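Transcriptional repressor, TetR family (Thermus thermophilus, PDB 3ANG) probably binds cis-regulatory DNA as a TetR-family transcriptional repressor, and binds dodecyl-CoA, an acyl-CoA thioester. Local coordinates at residues Met107-Leu112 and Ser165-Ala170. Numbering follows the deposited sequence.
Sequences MFYELL and SALRWA. With DCC (dodecyl-coa), chain E.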
loop_
_atom_site.group_PDB
_atom_site.type_symbol
_atom_site.label_atom_id
_atom_site.label_comp_id
_atom_site.label_asym_id
_atom_site.label_seq_id
_atom_site.Cartn_x
_atom_site.Cartn_y
_atom_site.Cartn_z
HETATM N N MSE A 107 -1.279 12.113 -7.258
HETATM C CA MSE A 107 -2.208 12.205 -6.135
HETATM C C MSE A 107 -1.987 11.011 -5.209
HETATM O O MSE A 107 -2.127 11.135 -3.991
HETATM C CB MSE A 107 -3.658 12.213 -6.636
HETATM C CG MSE A 107 -4.695 12.397 -5.541
HETATM SE SE MSE A 107 -6.517 11.902 -6.114
HETATM C CE MSE A 107 -6.347 9.977 -5.935
ATOM N N PHE A 108 -1.652 9.855 -5.792
ATOM C CA PHE A 108 -1.395 8.637 -5.014
ATOM C C PHE A 108 -0.172 8.821 -4.103
ATOM O O PHE A 108 -0.184 8.375 -2.961
ATOM C CB PHE A 108 -1.137 7.409 -5.919
ATOM C CG PHE A 108 -2.379 6.826 -6.573
ATOM C CD1 PHE A 108 -3.636 6.957 -5.993
ATOM C CD2 PHE A 108 -2.272 6.107 -7.768
ATOM C CE1 PHE A 108 -4.769 6.383 -6.589
ATOM C CE2 PHE A 108 -3.397 5.528 -8.370
ATOM C CZ PHE A 108 -4.643 5.667 -7.782
ATOM N N TYR A 109 0.885 9.459 -4.607
ATOM C CA TYR A 109 2.085 9.671 -3.793
ATOM C C TYR A 109 1.801 10.539 -2.565
ATOM O O TYR A 109 2.423 10.383 -1.513
ATOM C CB TYR A 109 3.197 10.309 -4.635
ATOM C CG TYR A 109 3.830 9.325 -5.592
ATOM C CD1 TYR A 109 4.500 8.198 -5.109
ATOM C CD2 TYR A 109 3.749 9.505 -6.978
ATOM C CE1 TYR A 109 5.071 7.280 -5.970
ATOM C CE2 TYR A 109 4.318 8.590 -7.851
ATOM C CZ TYR A 109 4.979 7.476 -7.339
ATOM O OH TYR A 109 5.549 6.550 -8.180
ATOM N N GLU A 110 0.850 11.455 -2.709
ATOM C CA GLU A 110 0.484 12.343 -1.616
ATOM C C GLU A 110 0.064 11.547 -0.364
ATOM O O GLU A 110 0.301 11.976 0.759
ATOM C CB GLU A 110 -0.616 13.283 -2.106
ATOM C CG GLU A 110 -0.984 14.396 -1.178
ATOM C CD GLU A 110 0.149 15.358 -0.880
ATOM O OE1 GLU A 110 -0.041 16.175 0.046
ATOM O OE2 GLU A 110 1.203 15.311 -1.554
ATOM N N LEU A 111 -0.535 10.374 -0.554
ATOM C CA LEU A 111 -0.928 9.544 0.581
ATOM C C LEU A 111 0.316 9.025 1.306
ATOM O O LEU A 111 0.244 8.598 2.464
ATOM C CB LEU A 111 -1.767 8.365 0.089
ATOM C CG LEU A 111 -3.170 8.801 -0.307
ATOM C CD1 LEU A 111 -3.707 7.967 -1.465
ATOM C CD2 LEU A 111 -4.041 8.707 0.924
ATOM N N LEU A 112 1.452 9.050 0.610
ATOM C CA LEU A 112 2.722 8.591 1.167
ATOM C C LEU A 112 3.652 9.777 1.460
ATOM O O LEU A 112 4.874 9.633 1.544
ATOM C CB LEU A 112 3.420 7.654 0.181
ATOM C CG LEU A 112 2.637 6.445 -0.339
ATOM C CD1 LEU A 112 3.454 5.777 -1.442
ATOM C CD2 LEU A 112 2.328 5.472 0.802
ATOM N N SER A 165 -2.044 -1.678 -5.317
ATOM C CA SER A 165 -2.109 -2.241 -6.659
ATOM C C SER A 165 -2.201 -1.119 -7.700
ATOM O O SER A 165 -1.501 -1.145 -8.711
ATOM C CB SER A 165 -3.316 -3.183 -6.796
ATOM O OG SER A 165 -3.135 -4.378 -6.047
ATOM N N ALA A 166 -3.046 -0.125 -7.443
ATOM C CA ALA A 166 -3.214 0.981 -8.386
ATOM C C ALA A 166 -1.924 1.780 -8.583
ATOM O O ALA A 166 -1.534 2.088 -9.712
ATOM C CB ALA A 166 -4.354 1.906 -7.916
ATOM N N LEU A 167 -1.261 2.113 -7.483
ATOM C CA LEU A 167 -0.013 2.882 -7.539
ATOM C C LEU A 167 1.046 2.137 -8.343
ATOM O O LEU A 167 1.703 2.709 -9.200
ATOM C CB LEU A 167 0.525 3.132 -6.120
ATOM C CG LEU A 167 1.694 4.105 -5.917
ATOM C CD1 LEU A 167 2.030 4.144 -4.451
ATOM C CD2 LEU A 167 2.903 3.691 -6.698
ATOM N N ARG A 168 1.207 0.858 -8.039
ATOM C CA ARG A 168 2.194 0.007 -8.694
ATOM C C ARG A 168 1.874 -0.149 -10.182
ATOM O O ARG A 168 2.765 -0.115 -11.031
ATOM C CB ARG A 168 2.210 -1.344 -7.981
ATOM C CG ARG A 168 3.062 -2.419 -8.609
ATOM C CD ARG A 168 3.080 -3.693 -7.730
ATOM N NE ARG A 168 3.659 -3.459 -6.405
ATOM C CZ ARG A 168 3.631 -4.341 -5.409
ATOM N NH1 ARG A 168 3.056 -5.524 -5.571
ATOM N NH2 ARG A 168 4.171 -4.037 -4.239
ATOM N N TRP A 169 0.596 -0.330 -10.491
ATOM C CA TRP A 169 0.163 -0.457 -11.871
ATOM C C TRP A 169 0.534 0.840 -12.614
ATOM O O TRP A 169 1.212 0.814 -13.636
ATOM C CB TRP A 169 -1.361 -0.678 -11.923
ATOM C CG TRP A 169 -1.930 -0.700 -13.322
ATOM C CD1 TRP A 169 -1.966 -1.767 -14.176
ATOM C CD2 TRP A 169 -2.462 0.414 -14.057
ATOM N NE1 TRP A 169 -2.479 -1.387 -15.397
ATOM C CE2 TRP A 169 -2.791 -0.057 -15.354
ATOM C CE3 TRP A 169 -2.684 1.764 -13.753
ATOM C CZ2 TRP A 169 -3.330 0.775 -16.348
ATOM C CZ3 TRP A 169 -3.222 2.600 -14.751
ATOM C CH2 TRP A 169 -3.537 2.095 -16.030
ATOM N N ALA A 170 0.106 1.973 -12.067
ATOM C CA ALA A 170 0.345 3.283 -12.688
ATOM C C ALA A 170 1.810 3.691 -12.794
ATOM O O ALA A 170 2.245 4.202 -13.829
ATOM C CB ALA A 170 -0.444 4.381 -11.922
HETATM C C2 DCC E . -0.740 -12.090 -15.464
HETATM C C4 DCC E . 1.432 -11.711 -14.774
HETATM C C5 DCC E . 1.608 -10.814 -15.817
HETATM C C6 DCC E . 0.541 -10.585 -16.676
HETATM C C8 DCC E . 3.439 -10.931 -14.694
HETATM C C10 DCC E . 11.658 -7.301 6.512
HETATM C C11 DCC E . 12.647 -6.288 7.091
HETATM C C12 DCC E . 12.748 -6.440 8.610
HETATM N N9 DCC E . 2.579 -11.756 -14.102
HETATM N N7 DCC E . 2.854 -10.353 -15.741
HETATM N N3 DCC E . 0.252 -12.329 -14.626
HETATM N N1 DCC E . -0.611 -11.241 -16.468
HETATM N N6 DCC E . 0.655 -9.722 -17.680
HETATM C "C1'" DCC E . 2.832 -12.576 -12.896
HETATM C "C2'" DCC E . 3.586 -13.861 -13.230
HETATM O "O2'" DCC E . 2.701 -14.783 -13.871
HETATM C "C3'" DCC E . 3.811 -14.283 -11.780
HETATM O "O3'" DCC E . 2.543 -14.554 -11.176
HETATM C "C4'" DCC E . 4.371 -12.972 -11.220
HETATM O "O4'" DCC E . 3.692 -11.927 -11.943
HETATM C "C5'" DCC E . 5.863 -12.898 -11.556
HETATM O "O5'" DCC E . 6.490 -11.777 -10.924
HETATM P P1 DCC E . 8.066 -11.506 -11.126
HETATM O O11 DCC E . 8.768 -11.706 -9.838
HETATM O O12 DCC E . 8.545 -12.249 -12.313
HETATM O O6 DCC E . 8.121 -9.938 -11.483
HETATM P P2 DCC E . 6.906 -9.243 -12.279
HETATM O O21 DCC E . 7.032 -9.542 -13.723
HETATM O O22 DCC E . 5.625 -9.554 -11.604
HETATM O O7 DCC E . 7.208 -7.679 -12.048
HETATM C CPA DCC E . 7.669 -6.879 -13.139
HETATM C CPB DCC E . 8.880 -6.035 -12.741
HETATM C CP8 DCC E . 8.510 -5.121 -11.569
HETATM C CP7 DCC E . 9.314 -5.191 -13.942
HETATM C CP9 DCC E . 10.025 -6.962 -12.325
HETATM O OP3 DCC E . 8.217 -5.917 -10.417
HETATM C CP6 DCC E . 9.669 -4.173 -11.252
HETATM O OP2 DCC E . 10.741 -4.253 -11.851
HETATM N NP2 DCC E . 9.439 -3.293 -10.282
HETATM C CP5 DCC E . 8.170 -3.224 -9.546
HETATM C CP4 DCC E . 8.368 -2.285 -8.356
HETATM C CP3 DCC E . 7.216 -2.396 -7.356
HETATM O OP1 DCC E . 6.170 -2.972 -7.647
HETATM N NP1 DCC E . 7.463 -1.833 -6.176
HETATM C CP2 DCC E . 6.486 -1.835 -5.078
HETATM C CP1 DCC E . 7.013 -2.752 -3.972
HETATM S S DCC E . 5.980 -2.742 -2.463
HETATM P P3 DCC E . 2.029 -16.070 -11.001
HETATM O O31 DCC E . 1.837 -16.757 -12.297
HETATM O O32 DCC E . 3.100 -16.816 -10.059
HETATM O O33 DCC E . 0.659 -15.967 -10.160
HETATM C CA1 DCC E . 6.450 -4.298 -1.814
HETATM C CA2 DCC E . 6.722 -4.470 -0.318
HETATM O OA1 DCC E . 6.579 -5.254 -2.577
HETATM C CA3 DCC E . 6.792 -5.959 0.025
HETATM C CA4 DCC E . 7.270 -6.191 1.459
HETATM C CA5 DCC E . 8.706 -5.701 1.648
HETATM C CA6 DCC E . 9.202 -6.020 3.060
HETATM C CA7 DCC E . 10.578 -5.401 3.309
HETATM C CA8 DCC E . 11.028 -5.627 4.754
HETATM C CA9 DCC E . 11.433 -7.080 5.014
#
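Leu-167 on helix 151-172 and Phe-108 on helix 101-110 are a worked example of van der Waals packing, with no hydrogen bond between 107-112 and 165-170. Followed outward, Leu-167 has its CB 4.4 Å from Phe-108 CD2; its CG, anti to the backbone N (chi1 -170°), comes 4.4 Å from Phe-108 CB, and the branches then part. CD1 meets Leu-112 CD1 tip to tip at 3.7 Å, whereas CD2 lies 4.2 Å from Tyr-109 OH, the two side chains crossing at about a right angle. The Phe-108 ring meets helix 151-172 obliquely, with CD2 3.9 Å from Leu-167 CA and CE2 3.8 Å from Ala-166 CB. These helices belong to the all-helical C-terminal domain of TetR-family proteins, which typically binds the effector and forms the dimer interface; here Leu-112 of the second subunit packs on Tyr-109, Leu-112 and Leu-167. Arg-168 CB points away from 107-112 and the chain bends at chi3 (-62°), placing NE 2.8 Å from the pantetheine carbonyl OP1 of dodecyl-CoA, while NH2 makes a salt bridge to Asp-160 of the second subunit. A leucine in its place would probably leave that aspartate without its cationic mate and OP1 without NE.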